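Local coordinates for probable FAD-dependent oxidoreductase PA4991 (Pseudomonas aeruginosa PAO1, PDB 5EZ7), which probably acts as an FAD-dependent oxidoreductase of unknown physiological substrate and is essential for bacterial growth in the sputum of cystic fibrosis patients, at residues G19-A24 and A348-F353; A208-L213 and V341-K346. All blocks are in the same frame, centred on the assembly; numbering follows the deposited sequence.

Contact 1. Residues G19-A24 and A348-F353; sequences GLWLNA and ALAPDF. With FAD (flavin-adenine dinucleotide), chain B.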
ATOM      1  N   GLY A  19      -5.147  -1.834  -6.765  1.00 21.41           N
ATOM      2  CA  GLY A  19      -5.421  -2.347  -8.100  1.00 20.75           C
ATOM      3  C   GLY A  19      -4.972  -3.784  -8.310  1.00 21.14           C
ATOM      4  O   GLY A  19      -5.608  -4.555  -9.006  1.00 20.78           O
ATOM      5  N   LEU A  20      -3.844  -4.133  -7.717  1.00 21.81           N
ATOM      6  CA  LEU A  20      -3.267  -5.444  -7.905  1.00 22.34           C
ATOM      7  C   LEU A  20      -4.036  -6.474  -7.097  1.00 22.85           C
ATOM      8  O   LEU A  20      -4.196  -7.594  -7.524  1.00 22.57           O
ATOM      9  CB  LEU A  20      -1.788  -5.444  -7.520  1.00 22.38           C
ATOM     10  CG  LEU A  20      -0.748  -4.929  -8.527  1.00 22.92           C
ATOM     11  CD1 LEU A  20       0.631  -4.816  -7.859  1.00 22.61           C
ATOM     12  CD2 LEU A  20      -0.637  -5.846  -9.748  1.00 24.21           C
ATOM     13  N   TRP A  21      -4.490  -6.088  -5.919  1.00 23.43           N
ATOM     14  CA  TRP A  21      -5.192  -7.005  -5.049  1.00 25.23           C
ATOM     15  C   TRP A  21      -6.505  -7.263  -5.678  1.00 25.89           C
ATOM     16  O   TRP A  21      -6.860  -8.392  -5.881  1.00 27.61           O
ATOM     17  CB  TRP A  21      -5.374  -6.449  -3.631  1.00 25.60           C
ATOM     18  CG  TRP A  21      -5.961  -7.439  -2.697  1.00 27.33           C
ATOM     19  CD1 TRP A  21      -7.243  -7.860  -2.666  1.00 29.03           C
ATOM     20  CD2 TRP A  21      -5.271  -8.168  -1.676  1.00 28.47           C
ATOM     21  NE1 TRP A  21      -7.400  -8.817  -1.691  1.00 30.71           N
ATOM     22  CE2 TRP A  21      -6.210  -8.994  -1.048  1.00 30.16           C
ATOM     23  CE3 TRP A  21      -3.940  -8.196  -1.227  1.00 28.61           C
ATOM     24  CZ2 TRP A  21      -5.872  -9.856  -0.003  1.00 32.20           C
ATOM     25  CZ3 TRP A  21      -3.609  -9.038  -0.177  1.00 30.44           C
ATOM     26  CH2 TRP A  21      -4.571  -9.853   0.431  1.00 31.29           C
ATOM     27  N   LEU A  22      -7.214  -6.201  -6.039  1.00 26.42           N
ATOM     28  CA  LEU A  22      -8.499  -6.333  -6.751  1.00 26.23           C
ATOM     29  C   LEU A  22      -8.344  -7.154  -8.002  1.00 25.87           C
ATOM     30  O   LEU A  22      -9.179  -8.002  -8.293  1.00 26.73           O
ATOM     31  CB  LEU A  22      -9.042  -4.967  -7.149  1.00 26.04           C
ATOM     32  CG  LEU A  22     -10.271  -4.921  -8.094  1.00 26.46           C
ATOM     33  CD1 LEU A  22     -11.500  -5.528  -7.408  1.00 27.23           C
ATOM     34  CD2 LEU A  22     -10.545  -3.483  -8.557  1.00 25.47           C
ATOM     35  N   ASN A  23      -7.306  -6.880  -8.770  1.00 24.63           N
ATOM     36  CA  ASN A  23      -7.107  -7.652  -9.999  1.00 25.77           C
ATOM     37  C   ASN A  23      -7.008  -9.142  -9.683  1.00 26.88           C
ATOM     38  O   ASN A  23      -7.583  -9.972 -10.359  1.00 27.75           O
ATOM     39  CB  ASN A  23      -5.856  -7.168 -10.723  1.00 25.79           C
ATOM     40  CG  ASN A  23      -5.712  -7.737 -12.132  1.00 27.02           C
ATOM     41  OD1 ASN A  23      -6.666  -7.713 -12.913  1.00 28.79           O
ATOM     42  ND2 ASN A  23      -4.514  -8.194 -12.479  1.00 27.08           N
ATOM     43  N   ALA A  24      -6.271  -9.481  -8.636  1.00 26.69           N
ATOM     44  CA  ALA A  24      -6.067 -10.862  -8.306  1.00 27.47           C
ATOM     45  C   ALA A  24      -7.382 -11.549  -7.864  1.00 28.04           C
ATOM     46  O   ALA A  24      -7.648 -12.675  -8.261  1.00 28.88           O
ATOM     47  CB  ALA A  24      -5.009 -10.962  -7.235  1.00 27.72           C
ATOM     48  N   ALA A 348      -3.325  -2.075   4.418  1.00 26.05           N
ATOM     49  CA  ALA A 348      -4.074  -3.045   5.177  1.00 27.00           C
ATOM     50  C   ALA A 348      -5.462  -3.326   4.642  1.00 28.23           C
ATOM     51  O   ALA A 348      -5.931  -4.458   4.713  1.00 28.90           O
ATOM     52  CB  ALA A 348      -4.194  -2.561   6.618  1.00 27.89           C
ATOM     53  N   LEU A 349      -6.124  -2.267   4.162  1.00 28.62           N
ATOM     54  CA  LEU A 349      -7.531  -2.263   3.741  1.00 28.44           C
ATOM     55  C   LEU A 349      -7.735  -2.534   2.233  1.00 27.49           C
ATOM     56  O   LEU A 349      -8.836  -2.364   1.698  1.00 26.48           O
ATOM     57  CB  LEU A 349      -8.145  -0.898   4.134  1.00 28.63           C
ATOM     58  CG  LEU A 349      -8.505  -0.670   5.609  1.00 30.08           C
ATOM     59  CD1 LEU A 349      -8.867   0.798   5.877  1.00 30.59           C
ATOM     60  CD2 LEU A 349      -9.687  -1.511   6.006  1.00 31.13           C
ATOM     61  N   ALA A 350      -6.683  -2.946   1.542  1.00 26.90           N
ATOM     62  CA  ALA A 350      -6.824  -3.285   0.135  1.00 27.49           C
ATOM     63  C   ALA A 350      -7.835  -4.404  -0.079  1.00 28.78           C
ATOM     64  O   ALA A 350      -8.598  -4.328  -1.017  1.00 29.11           O
ATOM     65  CB  ALA A 350      -5.506  -3.655  -0.487  1.00 26.99           C
ATOM     66  N   PRO A 351      -7.880  -5.422   0.804  1.00 29.89           N
ATOM     67  CA  PRO A 351      -8.925  -6.430   0.620  1.00 30.96           C
ATOM     68  C   PRO A 351     -10.386  -5.921   0.829  1.00 31.68           C
ATOM     69  O   PRO A 351     -11.332  -6.540   0.337  1.00 33.69           O
ATOM     70  CB  PRO A 351      -8.566  -7.513   1.662  1.00 31.81           C
ATOM     71  CG  PRO A 351      -7.207  -7.179   2.170  1.00 31.10           C
ATOM     72  CD  PRO A 351      -7.046  -5.713   1.980  1.00 30.18           C
ATOM     73  N   ASP A 352     -10.558  -4.843   1.586  1.00 31.04           N
ATOM     74  CA  ASP A 352     -11.858  -4.216   1.787  1.00 30.81           C
ATOM     75  C   ASP A 352     -12.226  -3.423   0.528  1.00 29.26           C
ATOM     76  O   ASP A 352     -13.395  -3.365   0.138  1.00 29.60           O
ATOM     77  CB  ASP A 352     -11.854  -3.324   3.053  1.00 30.87           C
ATOM     78  CG  ASP A 352     -13.225  -2.740   3.361  1.00 32.70           C
ATOM     79  OD1 ASP A 352     -14.143  -3.534   3.699  1.00 35.17           O
ATOM     80  OD2 ASP A 352     -13.414  -1.495   3.244  1.00 32.46           O
ATOM     81  N   PHE A 353     -11.228  -2.841  -0.120  1.00 27.93           N
ATOM     82  CA  PHE A 353     -11.442  -2.126  -1.393  1.00 28.04           C
ATOM     83  C   PHE A 353     -11.938  -3.088  -2.458  1.00 28.77           C
ATOM     84  O   PHE A 353     -12.970  -2.824  -3.069  1.00 30.77           O
ATOM     85  CB  PHE A 353     -10.182  -1.382  -1.844  1.00 26.87           C
ATOM     86  CG  PHE A 353     -10.312  -0.691  -3.175  1.00 26.62           C
ATOM     87  CD1 PHE A 353     -10.969   0.535  -3.284  1.00 27.60           C
ATOM     88  CD2 PHE A 353      -9.762  -1.242  -4.319  1.00 25.58           C
ATOM     89  CE1 PHE A 353     -11.087   1.184  -4.498  1.00 26.87           C
ATOM     90  CE2 PHE A 353      -9.870  -0.591  -5.546  1.00 25.39           C
ATOM     91  CZ  PHE A 353     -10.543   0.611  -5.635  1.00 26.29           C
TER
HETATM   92  PA  FAD B 401      -0.586   3.622  -4.947  1.00 21.83           P
HETATM   93  O1A FAD B 401       0.299   2.625  -4.272  1.00 22.23           O
HETATM   94  O2A FAD B 401      -0.231   5.082  -4.950  1.00 22.92           O
HETATM   95  O5B FAD B 401      -0.781   3.114  -6.437  1.00 22.00           O
HETATM   96  C5B FAD B 401      -1.362   3.917  -7.445  1.00 21.75           C
HETATM   97  C4B FAD B 401      -0.771   3.433  -8.752  1.00 22.00           C
HETATM   98  O4B FAD B 401      -1.457   4.066  -9.845  1.00 22.11           O
HETATM   99  C3B FAD B 401       0.720   3.767  -8.853  1.00 21.47           C
HETATM  100  O3B FAD B 401       1.492   2.590  -9.101  1.00 20.71           O
HETATM  101  C2B FAD B 401       0.778   4.752 -10.006  1.00 21.75           C
HETATM  102  O2B FAD B 401       1.966   4.685 -10.792  1.00 21.59           O
HETATM  103  C1B FAD B 401      -0.480   4.405 -10.807  1.00 22.29           C
HETATM  104  N9A FAD B 401      -0.989   5.527 -11.605  1.00 23.63           N
HETATM  105  C8A FAD B 401      -1.108   6.805 -11.206  1.00 23.09           C
HETATM  106  N7A FAD B 401      -1.604   7.554 -12.206  1.00 22.98           N
HETATM  107  C5A FAD B 401      -1.816   6.752 -13.256  1.00 22.53           C
HETATM  108  C6A FAD B 401      -2.321   6.932 -14.625  1.00 22.02           C
HETATM  109  N6A FAD B 401      -2.708   8.155 -15.017  1.00 21.48           N
HETATM  110  N1A FAD B 401      -2.398   5.858 -15.427  1.00 21.89           N
HETATM  111  C2A FAD B 401      -2.009   4.640 -15.006  1.00 23.02           C
HETATM  112  N3A FAD B 401      -1.530   4.402 -13.767  1.00 23.01           N
HETATM  113  C4A FAD B 401      -1.411   5.410 -12.868  1.00 23.21           C
HETATM  114  N1  FAD B 401      -0.877   1.508   5.172  1.00 25.77           N
HETATM  115  C2  FAD B 401      -0.875   0.460   6.022  1.00 27.75           C
HETATM  116  O2  FAD B 401      -1.889  -0.276   6.080  1.00 27.67           O
HETATM  117  N3  FAD B 401       0.177   0.175   6.810  1.00 28.72           N
HETATM  118  C4  FAD B 401       1.286   0.910   6.809  1.00 27.76           C
HETATM  119  O4  FAD B 401       2.253   0.620   7.540  1.00 30.67           O
HETATM  120  C4X FAD B 401       1.360   2.066   5.910  1.00 26.84           C
HETATM  121  N5  FAD B 401       2.455   2.848   5.868  1.00 25.45           N
HETATM  122  C5X FAD B 401       2.516   3.899   5.030  1.00 25.90           C
HETATM  123  C6  FAD B 401       3.672   4.670   5.005  1.00 26.70           C
HETATM  124  C7  FAD B 401       3.778   5.754   4.158  1.00 27.46           C
HETATM  125  C7M FAD B 401       5.041   6.560   4.137  1.00 28.68           C
HETATM  126  C8  FAD B 401       2.653   6.082   3.246  1.00 27.98           C
HETATM  127  C8M FAD B 401       2.712   7.249   2.284  1.00 29.21           C
HETATM  128  C9  FAD B 401       1.500   5.319   3.281  1.00 26.84           C
HETATM  129  C9A FAD B 401       1.374   4.229   4.140  1.00 26.41           C
HETATM  130  N10 FAD B 401       0.205   3.419   4.192  1.00 25.88           N
HETATM  131  C10 FAD B 401       0.178   2.321   5.060  1.00 25.92           C
HETATM  132  C1' FAD B 401      -0.940   3.666   3.331  1.00 25.48           C
HETATM  133  C2' FAD B 401      -0.727   2.903   2.035  1.00 24.66           C
HETATM  134  O2' FAD B 401       0.617   3.047   1.554  1.00 25.37           O
HETATM  135  C3' FAD B 401      -1.726   3.345   0.975  1.00 24.13           C
HETATM  136  O3' FAD B 401      -3.032   3.432   1.580  1.00 24.08           O
HETATM  137  C4' FAD B 401      -1.768   2.350  -0.183  1.00 22.82           C
HETATM  138  O4' FAD B 401      -0.467   1.853  -0.500  1.00 23.27           O
HETATM  139  C5' FAD B 401      -2.345   2.981  -1.435  1.00 22.30           C
HETATM  140  O5' FAD B 401      -2.509   1.968  -2.436  1.00 20.74           O
HETATM  141  P   FAD B 401      -2.998   2.397  -3.895  1.00 20.30           P
HETATM  142  O1P FAD B 401      -2.794   1.229  -4.825  1.00 21.17           O
HETATM  143  O2P FAD B 401      -4.350   2.990  -3.722  1.00 20.45           O
HETATM  144  O3P FAD B 401      -2.036   3.630  -4.249  1.00 20.67           O

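Contact 2. Residues A208-L213 and V341-K346; sequences AGNEAL and VGWPTK. With FAD (flavin-adenine dinucleotide), chain B.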
ATOM      1  N   ALA A 208      -2.869   8.834  -6.047  1.00 23.74           N
ATOM      2  CA  ALA A 208      -2.807  10.259  -6.350  1.00 25.33           C
ATOM      3  C   ALA A 208      -3.131  10.569  -7.793  1.00 25.43           C
ATOM      4  O   ALA A 208      -3.573  11.673  -8.117  1.00 27.22           O
ATOM      5  CB  ALA A 208      -1.389  10.801  -6.027  1.00 25.21           C
ATOM      6  N   GLY A 209      -2.856   9.636  -8.678  1.00 24.00           N
ATOM      7  CA  GLY A 209      -3.278   9.807 -10.058  1.00 25.02           C
ATOM      8  C   GLY A 209      -4.776   9.830 -10.302  1.00 25.42           C
ATOM      9  O   GLY A 209      -5.188  10.236 -11.389  1.00 26.14           O
ATOM     10  N   ASN A 210      -5.600   9.376  -9.338  1.00 24.75           N
ATOM     11  CA  ASN A 210      -7.082   9.418  -9.527  1.00 25.11           C
ATOM     12  C   ASN A 210      -7.630  10.802  -9.828  1.00 26.90           C
ATOM     13  O   ASN A 210      -8.573  10.919 -10.621  1.00 27.41           O
ATOM     14  CB  ASN A 210      -7.859   8.814  -8.347  1.00 24.11           C
ATOM     15  CG  ASN A 210      -7.924   7.302  -8.378  1.00 23.25           C
ATOM     16  OD1 ASN A 210      -7.594   6.664  -9.376  1.00 21.57           O
ATOM     17  ND2 ASN A 210      -8.331   6.704  -7.245  1.00 23.51           N
ATOM     18  N   GLU A 211      -7.045  11.848  -9.232  1.00 28.19           N
ATOM     19  CA  GLU A 211      -7.551  13.207  -9.448  1.00 30.67           C
ATOM     20  C   GLU A 211      -7.571  13.629 -10.963  1.00 31.22           C
ATOM     21  O   GLU A 211      -8.617  13.970 -11.510  1.00 30.87           O
ATOM     22  CB  GLU A 211      -6.756  14.192  -8.601  1.00 31.99           C
ATOM     23  CG  GLU A 211      -7.304  15.622  -8.574  1.00 35.06           C
ATOM     24  CD  GLU A 211      -6.521  16.504  -7.612  1.00 36.51           C
ATOM     25  OE1 GLU A 211      -7.117  17.046  -6.673  1.00 36.62           O
ATOM     26  OE2 GLU A 211      -5.287  16.625  -7.782  1.00 38.20           O
ATOM     27  N   ALA A 212      -6.405  13.574 -11.611  1.00 31.24           N
ATOM     28  CA  ALA A 212      -6.241  13.897 -13.061  1.00 31.75           C
ATOM     29  C   ALA A 212      -6.982  12.938 -14.009  1.00 30.77           C
ATOM     30  O   ALA A 212      -7.457  13.348 -15.063  1.00 32.51           O
ATOM     31  CB  ALA A 212      -4.749  13.936 -13.419  1.00 31.20           C
ATOM     32  N   LEU A 213      -7.061  11.662 -13.660  1.00 28.85           N
ATOM     33  CA  LEU A 213      -7.931  10.743 -14.411  1.00 28.85           C
ATOM     34  C   LEU A 213      -9.419  11.132 -14.341  1.00 30.22           C
ATOM     35  O   LEU A 213     -10.134  11.049 -15.356  1.00 30.88           O
ATOM     36  CB  LEU A 213      -7.771   9.323 -13.933  1.00 27.35           C
ATOM     37  CG  LEU A 213      -6.457   8.665 -14.350  1.00 27.18           C
ATOM     38  CD1 LEU A 213      -6.196   7.440 -13.488  1.00 25.66           C
ATOM     39  CD2 LEU A 213      -6.506   8.299 -15.815  1.00 27.79           C
ATOM     40  N   VAL A 341     -14.275   4.155  -8.714  1.00 29.20           N
ATOM     41  CA  VAL A 341     -13.079   4.884  -8.383  1.00 28.75           C
ATOM     42  C   VAL A 341     -12.889   4.959  -6.869  1.00 28.55           C
ATOM     43  O   VAL A 341     -13.854   5.228  -6.106  1.00 29.93           O
ATOM     44  CB  VAL A 341     -13.152   6.326  -8.960  1.00 29.55           C
ATOM     45  CG1 VAL A 341     -14.471   7.041  -8.568  1.00 30.26           C
ATOM     46  CG2 VAL A 341     -11.940   7.151  -8.536  1.00 28.96           C
ATOM     47  N   GLY A 342     -11.655   4.782  -6.425  1.00 26.77           N
ATOM     48  CA  GLY A 342     -11.418   4.941  -5.022  1.00 26.42           C
ATOM     49  C   GLY A 342     -10.032   4.784  -4.529  1.00 24.85           C
ATOM     50  O   GLY A 342      -9.075   4.743  -5.303  1.00 23.45           O
ATOM     51  N   TRP A 343      -9.969   4.723  -3.197  1.00 24.83           N
ATOM     52  CA  TRP A 343      -8.741   4.678  -2.436  1.00 23.51           C
ATOM     53  C   TRP A 343      -8.902   3.737  -1.241  1.00 23.61           C
ATOM     54  O   TRP A 343      -9.926   3.749  -0.599  1.00 25.14           O
ATOM     55  CB  TRP A 343      -8.439   6.069  -1.937  1.00 23.31           C
ATOM     56  CG  TRP A 343      -8.196   7.097  -3.017  1.00 23.01           C
ATOM     57  CD1 TRP A 343      -7.009   7.365  -3.649  1.00 22.39           C
ATOM     58  CD2 TRP A 343      -9.134   8.042  -3.520  1.00 23.30           C
ATOM     59  NE1 TRP A 343      -7.160   8.426  -4.530  1.00 22.97           N
ATOM     60  CE2 TRP A 343      -8.459   8.849  -4.472  1.00 23.66           C
ATOM     61  CE3 TRP A 343     -10.473   8.309  -3.246  1.00 24.29           C
ATOM     62  CZ2 TRP A 343      -9.093   9.866  -5.166  1.00 23.99           C
ATOM     63  CZ3 TRP A 343     -11.091   9.321  -3.919  1.00 24.97           C
ATOM     64  CH2 TRP A 343     -10.408  10.084  -4.880  1.00 24.94           C
ATOM     65  N   PRO A 344      -7.887   2.925  -0.934  1.00 23.40           N
ATOM     66  CA  PRO A 344      -7.966   2.018   0.207  1.00 24.12           C
ATOM     67  C   PRO A 344      -7.829   2.716   1.542  1.00 25.73           C
ATOM     68  O   PRO A 344      -8.378   2.239   2.505  1.00 27.22           O
ATOM     69  CB  PRO A 344      -6.807   1.046  -0.037  1.00 22.95           C
ATOM     70  CG  PRO A 344      -5.834   1.804  -0.827  1.00 22.01           C
ATOM     71  CD  PRO A 344      -6.631   2.759  -1.676  1.00 22.28           C
ATOM     72  N   THR A 345      -7.113   3.839   1.589  1.00 27.07           N
ATOM     73  CA  THR A 345      -6.799   4.610   2.803  1.00 29.54           C
ATOM     74  C   THR A 345      -5.632   4.006   3.579  1.00 30.47           C
ATOM     75  O   THR A 345      -4.758   4.747   4.062  1.00 31.82           O
ATOM     76  CB  THR A 345      -8.010   4.946   3.727  1.00 31.16           C
ATOM     77  OG1 THR A 345      -8.445   3.789   4.451  1.00 31.87           O
ATOM     78  CG2 THR A 345      -9.189   5.535   2.914  1.00 31.91           C
ATOM     79  N   LYS A 346      -5.600   2.675   3.677  1.00 30.60           N
ATOM     80  CA  LYS A 346      -4.469   1.936   4.225  1.00 29.53           C
ATOM     81  C   LYS A 346      -4.161   0.785   3.312  1.00 27.06           C
ATOM     82  O   LYS A 346      -5.017   0.308   2.622  1.00 26.09           O
ATOM     83  CB  LYS A 346      -4.804   1.480   5.643  1.00 32.89           C
ATOM     84  CG  LYS A 346      -4.494   2.585   6.624  1.00 36.06           C
ATOM     85  CD  LYS A 346      -5.249   2.488   7.929  1.00 40.28           C
ATOM     86  CE  LYS A 346      -4.752   3.569   8.905  1.00 42.29           C
ATOM     87  NZ  LYS A 346      -4.753   3.046  10.312  1.00 45.07           N
TER
HETATM   88  PA  FAD B 401      -0.586   3.622  -4.947  1.00 21.83           P
HETATM   89  O1A FAD B 401       0.299   2.625  -4.272  1.00 22.23           O
HETATM   90  O2A FAD B 401      -0.231   5.082  -4.950  1.00 22.92           O
HETATM   91  O5B FAD B 401      -0.781   3.114  -6.437  1.00 22.00           O
HETATM   92  C5B FAD B 401      -1.362   3.917  -7.445  1.00 21.75           C
HETATM   93  C4B FAD B 401      -0.771   3.433  -8.752  1.00 22.00           C
HETATM   94  O4B FAD B 401      -1.457   4.066  -9.845  1.00 22.11           O
HETATM   95  C3B FAD B 401       0.720   3.767  -8.853  1.00 21.47           C
HETATM   96  O3B FAD B 401       1.492   2.590  -9.101  1.00 20.71           O
HETATM   97  C2B FAD B 401       0.778   4.752 -10.006  1.00 21.75           C
HETATM   98  O2B FAD B 401       1.966   4.685 -10.792  1.00 21.59           O
HETATM   99  C1B FAD B 401      -0.480   4.405 -10.807  1.00 22.29           C
HETATM  100  N9A FAD B 401      -0.989   5.527 -11.605  1.00 23.63           N
HETATM  101  C8A FAD B 401      -1.108   6.805 -11.206  1.00 23.09           C
HETATM  102  N7A FAD B 401      -1.604   7.554 -12.206  1.00 22.98           N
HETATM  103  C5A FAD B 401      -1.816   6.752 -13.256  1.00 22.53           C
HETATM  104  C6A FAD B 401      -2.321   6.932 -14.625  1.00 22.02           C
HETATM  105  N6A FAD B 401      -2.708   8.155 -15.017  1.00 21.48           N
HETATM  106  N1A FAD B 401      -2.398   5.858 -15.427  1.00 21.89           N
HETATM  107  C2A FAD B 401      -2.009   4.640 -15.006  1.00 23.02           C
HETATM  108  N3A FAD B 401      -1.530   4.402 -13.767  1.00 23.01           N
HETATM  109  C4A FAD B 401      -1.411   5.410 -12.868  1.00 23.21           C
HETATM  110  N1  FAD B 401      -0.877   1.508   5.172  1.00 25.77           N
HETATM  111  C2  FAD B 401      -0.875   0.460   6.022  1.00 27.75           C
HETATM  112  O2  FAD B 401      -1.889  -0.276   6.080  1.00 27.67           O
HETATM  113  N3  FAD B 401       0.177   0.175   6.810  1.00 28.72           N
HETATM  114  C4  FAD B 401       1.286   0.910   6.809  1.00 27.76           C
HETATM  115  O4  FAD B 401       2.253   0.620   7.540  1.00 30.67           O
HETATM  116  C4X FAD B 401       1.360   2.066   5.910  1.00 26.84           C
HETATM  117  N5  FAD B 401       2.455   2.848   5.868  1.00 25.45           N
HETATM  118  C5X FAD B 401       2.516   3.899   5.030  1.00 25.90           C
HETATM  119  C6  FAD B 401       3.672   4.670   5.005  1.00 26.70           C
HETATM  120  C7  FAD B 401       3.778   5.754   4.158  1.00 27.46           C
HETATM  121  C7M FAD B 401       5.041   6.560   4.137  1.00 28.68           C
HETATM  122  C8  FAD B 401       2.653   6.082   3.246  1.00 27.98           C
HETATM  123  C8M FAD B 401       2.712   7.249   2.284  1.00 29.21           C
HETATM  124  C9  FAD B 401       1.500   5.319   3.281  1.00 26.84           C
HETATM  125  C9A FAD B 401       1.374   4.229   4.140  1.00 26.41           C
HETATM  126  N10 FAD B 401       0.205   3.419   4.192  1.00 25.88           N
HETATM  127  C10 FAD B 401       0.178   2.321   5.060  1.00 25.92           C
HETATM  128  C1' FAD B 401      -0.940   3.666   3.331  1.00 25.48           C
HETATM  129  C2' FAD B 401      -0.727   2.903   2.035  1.00 24.66           C
HETATM  130  O2' FAD B 401       0.617   3.047   1.554  1.00 25.37           O
HETATM  131  C3' FAD B 401      -1.726   3.345   0.975  1.00 24.13           C
HETATM  132  O3' FAD B 401      -3.032   3.432   1.580  1.00 24.08           O
HETATM  133  C4' FAD B 401      -1.768   2.350  -0.183  1.00 22.82           C
HETATM  134  O4' FAD B 401      -0.467   1.853  -0.500  1.00 23.27           O
HETATM  135  C5' FAD B 401      -2.345   2.981  -1.435  1.00 22.30           C
HETATM  136  O5' FAD B 401      -2.509   1.968  -2.436  1.00 20.74           O
HETATM  137  P   FAD B 401      -2.998   2.397  -3.895  1.00 20.30           P
HETATM  138  O1P FAD B 401      -2.794   1.229  -4.825  1.00 21.17           O
HETATM  139  O2P FAD B 401      -4.350   2.990  -3.722  1.00 20.45           O
HETATM  140  O3P FAD B 401      -2.036   3.630  -4.249  1.00 20.67           O

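Contact 1. Residues G19-A24 and A348-F353
Ala348 N gives the shortest polar bond at this contact: it donates to the flavin carbonyl oxygen, FAD O2, over 2.8 Å with a nearly straight N-H...O angle of 172°. The carbonyl of the same residue is used too: Ala348 O accepts from Trp79 NE1 of helix 75-82. Two residues on, the chain has become helix 350-364, with Leu349 at the N-cap: Leu349 O receives Phe353 N at 3.0 Å, the first full helical bond. Because Ala348 lies just ahead of this helix, the helix's N-terminal end faces the pyrimidine side of the flavin, and its dipole could favour negative charge near O2.

The partner, helix 17-28, is the one that follows the first strand of the Rossmann-type dinucleotide fold. Gly19 fits the last glycine of a GxGxxG pattern, and the preceding Ala18 binds FAD through its backbone N. The two helices meet through apolar groups, with no hydrogen bond between the segments and 235 Å² buried. Trp21 holds CG anti to the backbone N (chi1 -174°), which carries the indole across Pro351. One face of the indole receives the proline: Pro351 CA makes a CH-pi contact 4.0 Å from the centroid of the five-membered ring of Trp21, 28° off the normal, while Pro351 CG sits over the rim, 3.7 Å from Trp21 CZ2. Closer to the backbones, Trp21 CB and Ala350 CB meet at 4.2 Å. Further polar and aromatic neighbours bound the indole: its NE1 makes a weak hydrogen bond to Glu88 OE1, and its ring meets that of Trp79 at a slant. One residue along helix 17-28, Leu22 CD2 comes obliquely to Phe353 CE2 at 4.2 Å.

Contact 2. Residues A208-L213 and V341-K346
The FAD-binding Rossmann-type domain supplies both sides of this contact, where the start of helix 210-216 packs against strand 339-343. That strand runs parallel to strand 201-204 and antiparallel to strand 332-336 in the six-stranded sheet, and the chain on both sides of the contact lines the cofactor pocket. Asn210 does the joining. Its amide has three polar partners: OD1 accepts from Ala206 N, which is the main polar bond, and ND2 makes weak bonds to Leu204 O and to Gly342 O. The last of these is 2.9 Å long, but its N-H...O angle of only 119° shows how far it is bent.

The nitrogen of this amide lies over one face of the Trp343 ring, the group tilted rather than stacked. With CG anti to the carbonyl carbon (chi1 -80°), Asn210 places ND2 3.3 Å above the indole plane toward its rim, the amide and ring planes being 63° apart. Asn210 CB also lies 3.6 Å from Trp343 CZ2. ND2 and Trp343 NE1 are close but both donate, and the indole N-H is instead taken by Gly207 O. Val341 CG2 also approaches, 3.9 Å from Asn210 ND2.

Both segments also touch the cofactor. Gly209 CA approaches the adenine atom FAD N7A to 3.5 Å, an approach its lack of a side chain permits, and Leu213 covers the amino group at N6A. Beyond the strand, Lys346 CB lies 3.4 Å from the flavin carbonyl oxygen FAD O2, and Pro344 CD comes to 3.1 Å from the pyrophosphate oxygen FAD O2P.

From the N terminus, helix 17-28 follows strand 10-13 and supplies the first half of contact 1. The chain then runs through further strands, two of them (33-37 and 172-174) in the same six-stranded sheet, and helix 157-168, before strand 201-204 leads into helix 210-216, the first half of contact 2. After 127 more residues, including most strands of the eight-stranded sheet, strand 339-343 closes contact 2, tying helix 210-216 to the six-stranded sheet. Helix 350-364 follows and closes contact 1 against helix 17-28, across 323 residues, so contact 2 is nested inside its loop. The centres are 13 Å apart, and the contacts meet where Phe353 CE1 lies 3.8 Å from Gly342 C. Both also touch FAD.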